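Local structure of Alp7A (Bacillus subtilis, 5EC0) at residues 64-69 against 156-161; 344-349 against 353-358; 190-195 against 365-370. The protein binds adenine nucleotide and, as a plasmid-encoded bacterial actin of the ParM-like group, probably assembles into filaments that serve plasmid segregation. One frame throughout, in Å; residues are numbered along the deposited sequence.

Followed from the N terminus, the chain first closes interaction 1, where strand 153-159 and the loop residue just after it return to strand 65-71; helix 95-112 lies in the intervening loop. Interaction 3 opens only afterwards, at the turn 190-195 that follows helix 185-189, and closes on the C-terminal helix 364-386 after 169 residues. Interaction 2, a short-range contact of 344-349 with 353-358, falls wholly within that span. Interactions 1 and 2 lie on opposite sides of the chain's centre, their centres about 50 Å apart. The first bridges strands of the eight-stranded sheet, the second joins helix 335-346 to edge strand 355-357, and the third sets a turn against the last helix.

Interaction 1: residues 64-69 against 156-161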
loop_
_atom_site.group_PDB
_atom_site.type_symbol
_atom_site.label_atom_id
_atom_site.label_comp_id
_atom_site.label_asym_id
_atom_site.label_seq_id
_atom_site.Cartn_x
_atom_site.Cartn_y
_atom_site.Cartn_z
ATOM N N GLU A 64 22.824 -18.210 4.368
ATOM C CA GLU A 64 23.647 -18.735 5.460
ATOM C C GLU A 64 24.421 -17.646 6.212
ATOM O O GLU A 64 25.392 -17.932 6.897
ATOM C CB GLU A 64 24.599 -19.808 4.919
ATOM C CG GLU A 64 23.854 -20.991 4.300
ATOM C CD GLU A 64 24.773 -22.001 3.644
ATOM O OE1 GLU A 64 25.537 -21.617 2.732
ATOM O OE2 GLU A 64 24.731 -23.187 4.038
ATOM N N THR A 65 23.972 -16.400 6.094
ATOM C CA THR A 65 24.581 -15.288 6.823
ATOM C C THR A 65 23.536 -14.604 7.700
ATOM O O THR A 65 22.525 -14.124 7.194
ATOM C CB THR A 65 25.209 -14.242 5.871
ATOM O OG1 THR A 65 26.182 -14.872 5.028
ATOM C CG2 THR A 65 25.883 -13.120 6.663
ATOM N N GLU A 66 23.777 -14.567 9.010
ATOM C CA GLU A 66 22.853 -13.901 9.931
ATOM C C GLU A 66 22.988 -12.383 9.853
ATOM O O GLU A 66 23.987 -11.820 10.285
ATOM C CB GLU A 66 23.090 -14.368 11.368
ATOM C CG GLU A 66 22.249 -13.632 12.396
ATOM C CD GLU A 66 22.376 -14.213 13.792
ATOM O OE1 GLU A 66 23.166 -15.163 13.972
ATOM O OE2 GLU A 66 21.688 -13.716 14.710
ATOM N N ARG A 67 21.974 -11.716 9.317
ATOM C CA ARG A 67 22.064 -10.272 9.111
ATOM C C ARG A 67 21.047 -9.477 9.948
ATOM O O ARG A 67 19.958 -9.963 10.275
ATOM C CB ARG A 67 21.922 -9.965 7.619
ATOM C CG ARG A 67 23.129 -10.468 6.809
ATOM C CD ARG A 67 22.821 -10.591 5.322
ATOM N NE ARG A 67 22.421 -9.312 4.750
ATOM C CZ ARG A 67 22.012 -9.151 3.498
ATOM N NH1 ARG A 67 21.936 -10.199 2.686
ATOM N NH2 ARG A 67 21.670 -7.948 3.059
ATOM N N TYR A 68 21.435 -8.253 10.300
ATOM C CA TYR A 68 20.731 -7.450 11.302
ATOM C C TYR A 68 20.060 -6.222 10.660
ATOM O O TYR A 68 20.703 -5.464 9.931
ATOM C CB TYR A 68 21.718 -7.036 12.417
ATOM C CG TYR A 68 22.368 -8.224 13.107
ATOM C CD1 TYR A 68 23.477 -8.863 12.558
ATOM C CD2 TYR A 68 21.852 -8.731 14.296
ATOM C CE1 TYR A 68 24.056 -9.969 13.180
ATOM C CE2 TYR A 68 22.426 -9.822 14.928
ATOM C CZ TYR A 68 23.522 -10.440 14.369
ATOM O OH TYR A 68 24.082 -11.533 15.001
ATOM N N PHE A 69 18.772 -6.033 10.924
ATOM C CA PHE A 69 18.002 -4.980 10.263
ATOM C C PHE A 69 17.177 -4.137 11.218
ATOM O O PHE A 69 16.498 -4.664 12.096
ATOM C CB PHE A 69 17.038 -5.565 9.208
ATOM C CG PHE A 69 17.707 -6.421 8.174
ATOM C CD1 PHE A 69 17.878 -7.786 8.387
ATOM C CD2 PHE A 69 18.166 -5.866 6.991
ATOM C CE1 PHE A 69 18.510 -8.583 7.439
ATOM C CE2 PHE A 69 18.798 -6.656 6.036
ATOM C CZ PHE A 69 18.972 -8.015 6.262
ATOM N N GLN A 156 12.752 -18.200 9.531
ATOM C CA GLN A 156 12.966 -17.787 10.910
ATOM C C GLN A 156 13.371 -16.340 11.018
ATOM O O GLN A 156 14.049 -15.799 10.142
ATOM C CB GLN A 156 14.019 -18.650 11.572
ATOM C CG GLN A 156 13.651 -20.096 11.615
ATOM C CD GLN A 156 14.651 -20.881 12.399
ATOM O OE1 GLN A 156 15.767 -21.120 11.935
ATOM N NE2 GLN A 156 14.276 -21.267 13.613
ATOM N N VAL A 157 12.952 -15.715 12.107
ATOM C CA VAL A 157 13.413 -14.379 12.417
ATOM C C VAL A 157 13.607 -14.252 13.929
ATOM O O VAL A 157 12.846 -14.840 14.711
ATOM C CB VAL A 157 12.429 -13.309 11.883
ATOM C CG1 VAL A 157 11.032 -13.514 12.464
ATOM C CG2 VAL A 157 12.954 -11.889 12.168
ATOM N N LYS A 158 14.644 -13.520 14.333
ATOM C CA LYS A 158 14.870 -13.184 15.742
ATOM C C LYS A 158 14.416 -11.767 16.024
ATOM O O LYS A 158 14.706 -10.867 15.253
ATOM C CB LYS A 158 16.350 -13.324 16.123
ATOM C CG LYS A 158 16.866 -14.761 16.069
ATOM C CD LYS A 158 18.364 -14.845 16.295
ATOM C CE LYS A 158 18.790 -16.304 16.450
ATOM N NZ LYS A 158 20.240 -16.483 16.783
ATOM N N VAL A 159 13.695 -11.571 17.119
ATOM C CA VAL A 159 13.447 -10.228 17.629
ATOM C C VAL A 159 14.537 -9.941 18.646
ATOM O O VAL A 159 14.730 -10.712 19.579
ATOM C CB VAL A 159 12.058 -10.092 18.282
ATOM C CG1 VAL A 159 11.866 -8.687 18.812
ATOM C CG2 VAL A 159 10.959 -10.432 17.282
ATOM N N LEU A 160 15.271 -8.850 18.460
ATOM C CA LEU A 160 16.408 -8.576 19.338
ATOM C C LEU A 160 16.091 -7.452 20.302
ATOM O O LEU A 160 16.913 -7.087 21.134
ATOM C CB LEU A 160 17.644 -8.235 18.511
ATOM C CG LEU A 160 17.986 -9.306 17.471
ATOM C CD1 LEU A 160 19.054 -8.803 16.510
ATOM C CD2 LEU A 160 18.425 -10.613 18.144
ATOM N N THR A 161 14.890 -6.897 20.180
ATOM C CA THR A 161 14.426 -5.867 21.104
ATOM C C THR A 161 14.347 -6.439 22.531
ATOM O O THR A 161 13.594 -7.376 22.793
ATOM C CB THR A 161 13.061 -5.320 20.638
ATOM O OG1 THR A 161 13.149 -4.961 19.254
ATOM C CG2 THR A 161 12.632 -4.110 21.438
#
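Lys158 and Glu66 face each other across an intervening strand, and beside them Leu160 meets Tyr68. The closest approach of CA atoms, Tyr68 to Leu160, is 9.2 Å, about twice the spacing of paired strands. Strand 56-62 fills the interval, bonding to Arg67 and Phe69 on one flank and to Lys158 on the other.

The CB and CG of Lys158 are both more than 5 Å from the nearest carboxylate oxygen of Glu66; the side chain also touches Ser59 of the middle strand and Glu167 of strand 166-179. CG stands anti to the carbonyl carbon (chi1 -66°), and the chain is extended from there. CD is the first atom to come near, 3.9 Å from Glu66 OE2. Lys158 CE is then farther, 4.3 Å from Glu66 OE2, as the chain passes across the carboxylate. Lys158 NZ, at the tip, lies 3.7 Å from the same Glu66 OE2, a long salt bridge. Glu66 reaches out from its own strand with CG anti to the backbone N (chi1 175°), and the two side chains cross at about a right angle. Its OE2 also has a weak hydrogen bond with Ser59 OG, tying the oxygen that meets the lysine to the middle strand.

The apolar pair rests on a single methyl: Leu160 CD1, at the edge of the Tyr68 ring and not over a face, is 3.6 Å from CD2 and 3.9 Å from CE2 of that tyrosine.

On the other side of the sheet, Phe69, Val157 and Val159 pack on helix 95-112. The Glu66-Lys158 pair therefore belongs to the outer face, where a long, partly solvated ion pair is likely to contribute modestly, as a charge match beside one methyl-to-ring contact.

Interaction 2: residues 344-349 against 353-358; sequences ERYGRD and SNHIVA
Tyr346 and His355 lie with their ring planes only 3° apart but slid past one another, the centroids 4.8 Å apart, so there is little overlap. The touching atoms are at the margins: Tyr346 CE2 is 3.3 Å from His355 NE2, and CD2 of the same tyrosine is 3.4 Å from that nitrogen.

The second contact is polar and within a helix. Asp349 O receives two donors from Ser353. The amide N, at 3.2 Å from Asp349 O, gives the usual i to i+4 bond, with an N-H...O angle of 162°. Ser353 OG, 3.0 Å from Asp349 O, adds a second from the opposite face of the carbonyl plane. With OG between the backbone N and the carbonyl carbon (chi1 60°), the hydroxyl can turn back along the helix to reach this oxygen.

A further shell fixes the rings. Arg345 CB sits 4.0 Å over the centre of the Tyr346 ring, on the side of its plane away from His355, while the guanidinium of Arg345 pairs with Glu311. The imidazole is held through ND1 by Tyr326 OH, and its ring meets that of Tyr324. Gly347, at positive phi, makes the bend between helices 335-346 and 348-354; a CB there would press on the carbonyl O of Tyr346.

Helix 348-354 leads directly into strand 355-357, the edge of the five-stranded sheet beside strand 322-327, with helix 335-346 packed on Val357 and helix 292-313 touching Tyr346.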
loop_
_atom_site.group_PDB
_atom_site.type_symbol
_atom_site.label_atom_id
_atom_site.label_comp_id
_atom_site.label_asym_id
_atom_site.label_seq_id
_atom_site.Cartn_x
_atom_site.Cartn_y
_atom_site.Cartn_z
ATOM N N GLU A 344 -14.357 21.718 -14.052
ATOM C CA GLU A 344 -13.909 22.796 -14.952
ATOM C C GLU A 344 -13.714 22.285 -16.370
ATOM O O GLU A 344 -13.924 23.002 -17.340
ATOM C CB GLU A 344 -12.590 23.420 -14.475
ATOM C CG GLU A 344 -12.673 24.306 -13.243
ATOM C CD GLU A 344 -11.302 24.836 -12.826
ATOM O OE1 GLU A 344 -10.281 24.244 -13.246
ATOM O OE2 GLU A 344 -11.241 25.847 -12.093
ATOM N N ARG A 345 -13.306 21.027 -16.470
ATOM C CA ARG A 345 -12.848 20.462 -17.720
ATOM C C ARG A 345 -13.977 19.790 -18.499
ATOM O O ARG A 345 -13.992 19.828 -19.726
ATOM C CB ARG A 345 -11.722 19.464 -17.428
ATOM C CG ARG A 345 -10.683 19.326 -18.512
ATOM C CD ARG A 345 -9.537 18.439 -18.039
ATOM N NE ARG A 345 -8.858 17.786 -19.155
ATOM C CZ ARG A 345 -7.904 18.358 -19.881
ATOM N NH1 ARG A 345 -7.523 19.603 -19.614
ATOM N NH2 ARG A 345 -7.341 17.693 -20.879
ATOM N N TYR A 346 -14.925 19.180 -17.792
ATOM C CA TYR A 346 -15.969 18.399 -18.456
ATOM C C TYR A 346 -17.391 18.850 -18.114
ATOM O O TYR A 346 -18.369 18.325 -18.662
ATOM C CB TYR A 346 -15.824 16.913 -18.108
ATOM C CG TYR A 346 -14.425 16.343 -18.273
ATOM C CD1 TYR A 346 -13.827 16.266 -19.528
ATOM C CD2 TYR A 346 -13.713 15.860 -17.173
ATOM C CE1 TYR A 346 -12.551 15.739 -19.686
ATOM C CE2 TYR A 346 -12.441 15.324 -17.320
ATOM C CZ TYR A 346 -11.861 15.267 -18.579
ATOM O OH TYR A 346 -10.594 14.737 -18.734
ATOM N N GLY A 347 -17.514 19.809 -17.204
ATOM C CA GLY A 347 -18.824 20.199 -16.710
ATOM C C GLY A 347 -19.210 19.408 -15.473
ATOM O O GLY A 347 -18.625 18.362 -15.191
ATOM N N ARG A 348 -20.199 19.903 -14.732
ATOM C CA ARG A 348 -20.574 19.301 -13.452
ATOM C C ARG A 348 -21.150 17.891 -13.589
ATOM O O ARG A 348 -20.805 16.993 -12.816
ATOM C CB ARG A 348 -21.575 20.200 -12.724
ATOM C CG ARG A 348 -21.930 19.728 -11.322
ATOM C CD ARG A 348 -23.411 19.400 -11.235
ATOM N NE ARG A 348 -23.814 18.910 -9.918
ATOM C CZ ARG A 348 -25.076 18.837 -9.498
ATOM N NH1 ARG A 348 -25.343 18.374 -8.284
ATOM N NH2 ARG A 348 -26.072 19.233 -10.285
ATOM N N ASP A 349 -22.022 17.698 -14.570
ATOM C CA ASP A 349 -22.697 16.414 -14.760
ATOM C C ASP A 349 -21.720 15.252 -14.985
ATOM O O ASP A 349 -21.822 14.205 -14.337
ATOM C CB ASP A 349 -23.685 16.507 -15.926
ATOM C CG ASP A 349 -24.853 17.426 -15.622
ATOM O OD1 ASP A 349 -25.197 17.550 -14.429
ATOM O OD2 ASP A 349 -25.430 18.016 -16.566
ATOM N N SER A 353 -20.782 12.033 -12.177
ATOM C CA SER A 353 -21.144 10.655 -12.496
ATOM C C SER A 353 -19.984 9.848 -13.082
ATOM O O SER A 353 -19.961 8.621 -12.961
ATOM C CB SER A 353 -22.333 10.620 -13.457
ATOM O OG SER A 353 -22.027 11.277 -14.673
ATOM N N ASN A 354 -19.013 10.521 -13.694
ATOM C CA ASN A 354 -17.943 9.806 -14.404
ATOM C C ASN A 354 -16.561 9.879 -13.766
ATOM O O ASN A 354 -15.664 9.144 -14.174
ATOM C CB ASN A 354 -17.829 10.309 -15.844
ATOM C CG ASN A 354 -19.052 9.979 -16.676
ATOM O OD1 ASN A 354 -20.035 9.437 -16.168
ATOM N ND2 ASN A 354 -18.999 10.315 -17.959
ATOM N N HIS A 355 -16.360 10.769 -12.796
ATOM C CA HIS A 355 -15.055 10.839 -12.161
ATOM C C HIS A 355 -15.208 10.618 -10.664
ATOM O O HIS A 355 -15.507 11.542 -9.909
ATOM C CB HIS A 355 -14.365 12.166 -12.506
ATOM C CG HIS A 355 -14.033 12.302 -13.967
ATOM N ND1 HIS A 355 -12.815 11.921 -14.496
ATOM C CD2 HIS A 355 -14.771 12.755 -15.011
ATOM C CE1 HIS A 355 -12.814 12.146 -15.802
ATOM N NE2 HIS A 355 -13.988 12.651 -16.137
ATOM N N ILE A 356 -15.023 9.356 -10.267
ATOM C CA ILE A 356 -15.290 8.876 -8.912
ATOM C C ILE A 356 -14.000 8.617 -8.120
ATOM O O ILE A 356 -13.098 7.918 -8.580
ATOM C CB ILE A 356 -16.122 7.556 -8.924
ATOM C CG1 ILE A 356 -17.280 7.618 -9.934
ATOM C CG2 ILE A 356 -16.600 7.206 -7.524
ATOM C CD1 ILE A 356 -18.351 8.646 -9.605
ATOM N N VAL A 357 -13.908 9.206 -6.937
ATOM C CA VAL A 357 -12.809 8.907 -6.038
ATOM C C VAL A 357 -13.312 7.807 -5.117
ATOM O O VAL A 357 -14.367 7.956 -4.498
ATOM C CB VAL A 357 -12.350 10.148 -5.228
ATOM C CG1 VAL A 357 -11.181 9.781 -4.278
ATOM C CG2 VAL A 357 -11.963 11.299 -6.171
ATOM N N ALA A 358 -12.593 6.689 -5.070
ATOM C CA ALA A 358 -12.952 5.589 -4.164
ATOM C C ALA A 358 -12.884 6.009 -2.700
ATOM O O ALA A 358 -11.967 6.727 -2.294
ATOM C CB ALA A 358 -12.041 4.399 -4.386
#

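Interaction 3: residues 190-195 against 365-370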
loop_
_atom_site.group_PDB
_atom_site.type_symbol
_atom_site.label_atom_id
_atom_site.label_comp_id
_atom_site.label_asym_id
_atom_site.label_seq_id
_atom_site.Cartn_x
_atom_site.Cartn_y
_atom_site.Cartn_z
ATOM N N LYS A 190 -17.092 -6.544 -4.621
ATOM C CA LYS A 190 -17.592 -7.307 -3.479
ATOM C C LYS A 190 -17.253 -6.660 -2.135
ATOM O O LYS A 190 -16.259 -5.932 -2.028
ATOM C CB LYS A 190 -16.995 -8.718 -3.503
ATOM C CG LYS A 190 -17.207 -9.487 -4.796
ATOM C CD LYS A 190 -18.566 -10.123 -4.824
ATOM C CE LYS A 190 -18.526 -11.510 -5.462
ATOM N NZ LYS A 190 -19.838 -12.180 -5.272
ATOM N N ASN A 191 -18.056 -6.944 -1.111
ATOM C CA ASN A 191 -17.653 -6.651 0.262
ATOM C C ASN A 191 -16.962 -7.885 0.870
ATOM O O ASN A 191 -16.825 -8.914 0.212
ATOM C CB ASN A 191 -18.852 -6.202 1.105
ATOM C CG ASN A 191 -19.934 -7.272 1.220
ATOM O OD1 ASN A 191 -19.712 -8.444 0.940
ATOM N ND2 ASN A 191 -21.112 -6.857 1.641
ATOM N N PHE A 192 -16.522 -7.795 2.113
ATOM C CA PHE A 192 -15.777 -8.911 2.707
ATOM C C PHE A 192 -16.647 -10.161 2.946
ATOM O O PHE A 192 -16.127 -11.243 3.201
ATOM C CB PHE A 192 -15.125 -8.470 4.020
ATOM C CG PHE A 192 -14.122 -7.351 3.854
ATOM C CD1 PHE A 192 -13.410 -7.210 2.666
ATOM C CD2 PHE A 192 -13.891 -6.447 4.885
ATOM C CE1 PHE A 192 -12.497 -6.183 2.497
ATOM C CE2 PHE A 192 -12.977 -5.418 4.735
ATOM C CZ PHE A 192 -12.267 -5.285 3.528
ATOM N N ASP A 193 -17.964 -10.009 2.866
ATOM C CA ASP A 193 -18.863 -11.157 2.929
ATOM C C ASP A 193 -19.109 -11.734 1.549
ATOM O O ASP A 193 -19.977 -12.588 1.390
ATOM C CB ASP A 193 -20.204 -10.779 3.567
ATOM C CG ASP A 193 -20.067 -10.388 5.025
ATOM O OD1 ASP A 193 -19.189 -10.938 5.717
ATOM O OD2 ASP A 193 -20.837 -9.525 5.479
ATOM N N LEU A 194 -18.360 -11.244 0.559
ATOM C CA LEU A 194 -18.424 -11.723 -0.832
ATOM C C LEU A 194 -19.791 -11.495 -1.483
ATOM O O LEU A 194 -20.169 -12.188 -2.420
ATOM C CB LEU A 194 -18.052 -13.211 -0.908
ATOM C CG LEU A 194 -16.776 -13.575 -0.141
ATOM C CD1 LEU A 194 -16.504 -15.086 -0.180
ATOM C CD2 LEU A 194 -15.598 -12.786 -0.688
ATOM N N GLU A 195 -20.520 -10.505 -0.977
ATOM C CA GLU A 195 -21.744 -10.034 -1.602
ATOM C C GLU A 195 -21.402 -8.994 -2.663
ATOM O O GLU A 195 -20.533 -8.159 -2.426
ATOM C CB GLU A 195 -22.677 -9.434 -0.545
ATOM C CG GLU A 195 -23.059 -10.407 0.569
ATOM C CD GLU A 195 -23.520 -9.711 1.832
ATOM O OE1 GLU A 195 -23.540 -8.457 1.860
ATOM O OE2 GLU A 195 -23.868 -10.420 2.804
ATOM N N ASN A 365 -6.313 -1.461 -2.812
ATOM C CA ASN A 365 -5.546 -2.640 -3.244
ATOM C C ASN A 365 -5.557 -3.739 -2.159
ATOM O O ASN A 365 -5.908 -4.900 -2.429
ATOM C CB ASN A 365 -4.099 -2.259 -3.591
ATOM C CG ASN A 365 -3.953 -1.672 -4.999
ATOM O OD1 ASN A 365 -4.606 -2.112 -5.944
ATOM N ND2 ASN A 365 -3.101 -0.662 -5.131
ATOM N N LEU A 366 -5.186 -3.355 -0.935
ATOM C CA LEU A 366 -5.193 -4.256 0.223
ATOM C C LEU A 366 -6.556 -4.925 0.426
ATOM O O LEU A 366 -6.649 -6.124 0.686
ATOM C CB LEU A 366 -4.818 -3.491 1.488
ATOM C CG LEU A 366 -4.651 -4.271 2.786
ATOM C CD1 LEU A 366 -3.782 -5.470 2.562
ATOM C CD2 LEU A 366 -4.028 -3.357 3.867
ATOM N N TYR A 367 -7.601 -4.119 0.299
ATOM C CA TYR A 367 -8.968 -4.563 0.478
ATOM C C TYR A 367 -9.372 -5.547 -0.612
ATOM O O TYR A 367 -10.137 -6.479 -0.366
ATOM C CB TYR A 367 -9.917 -3.358 0.492
ATOM C CG TYR A 367 -10.009 -2.687 1.843
ATOM C CD1 TYR A 367 -9.168 -3.067 2.884
ATOM C CD2 TYR A 367 -10.958 -1.697 2.093
ATOM C CE1 TYR A 367 -9.254 -2.468 4.130
ATOM C CE2 TYR A 367 -11.064 -1.105 3.340
ATOM C CZ TYR A 367 -10.207 -1.491 4.351
ATOM O OH TYR A 367 -10.301 -0.902 5.588
ATOM N N GLY A 368 -8.837 -5.331 -1.806
ATOM C CA GLY A 368 -9.039 -6.241 -2.914
ATOM C C GLY A 368 -8.400 -7.579 -2.607
ATOM O O GLY A 368 -8.986 -8.624 -2.872
ATOM N N LEU A 369 -7.199 -7.555 -2.033
ATOM C CA LEU A 369 -6.590 -8.794 -1.568
ATOM C C LEU A 369 -7.473 -9.443 -0.505
ATOM O O LEU A 369 -7.676 -10.654 -0.516
ATOM C CB LEU A 369 -5.195 -8.560 -0.994
ATOM C CG LEU A 369 -4.061 -8.194 -1.951
ATOM C CD1 LEU A 369 -2.698 -8.187 -1.238
ATOM C CD2 LEU A 369 -4.041 -9.121 -3.198
ATOM N N GLU A 370 -7.981 -8.642 0.427
ATOM C CA GLU A 370 -8.774 -9.199 1.514
ATOM C C GLU A 370 -10.000 -9.969 0.961
ATOM O O GLU A 370 -10.272 -11.100 1.362
ATOM C CB GLU A 370 -9.202 -8.089 2.482
ATOM C CG GLU A 370 -10.050 -8.568 3.665
ATOM C CD GLU A 370 -9.297 -9.483 4.639
ATOM O OE1 GLU A 370 -8.049 -9.465 4.648
ATOM O OE2 GLU A 370 -9.964 -10.221 5.401
#
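The type I turn from Asn191 to Leu194, in the loop after helix 185-189, carries Phe192 against Tyr367 and Glu370 of the C-terminal helix 364-386. Both partners, three residues apart on the helix, meet the phenyl ring. Its CZ edge points at the face of Tyr367 in a T-shaped stack, with planes at 88° and Phe192 CZ 3.8 Å from Tyr367 CG. Over one face of the phenyl ring lies the aliphatic part of Glu370: CG is 3.9 Å from the Phe192 centroid, a CH-pi contact only 22° off the ring normal. Glu370 bends at chi2 (66°), and its carboxylate is bound by Arg374, Arg5 and Asn7. Asn191 OD1 accepts Glu195 N at 2.9 Å, tying the turn's start to the residue just after it. A serine in place of Phe192 would probably leave the Tyr367 face and the Glu370 methylene without their partner, opening a gap between turn and helix. Through the arginine and asparagine of strand 2-10, Glu370 also ties this helix to the eight-stranded sheet; the phenyl ring meets Tyr367 by its edge and Glu370 by its face, where the C-terminal helix of this actin-like fold packs on the loop before strand 207-213.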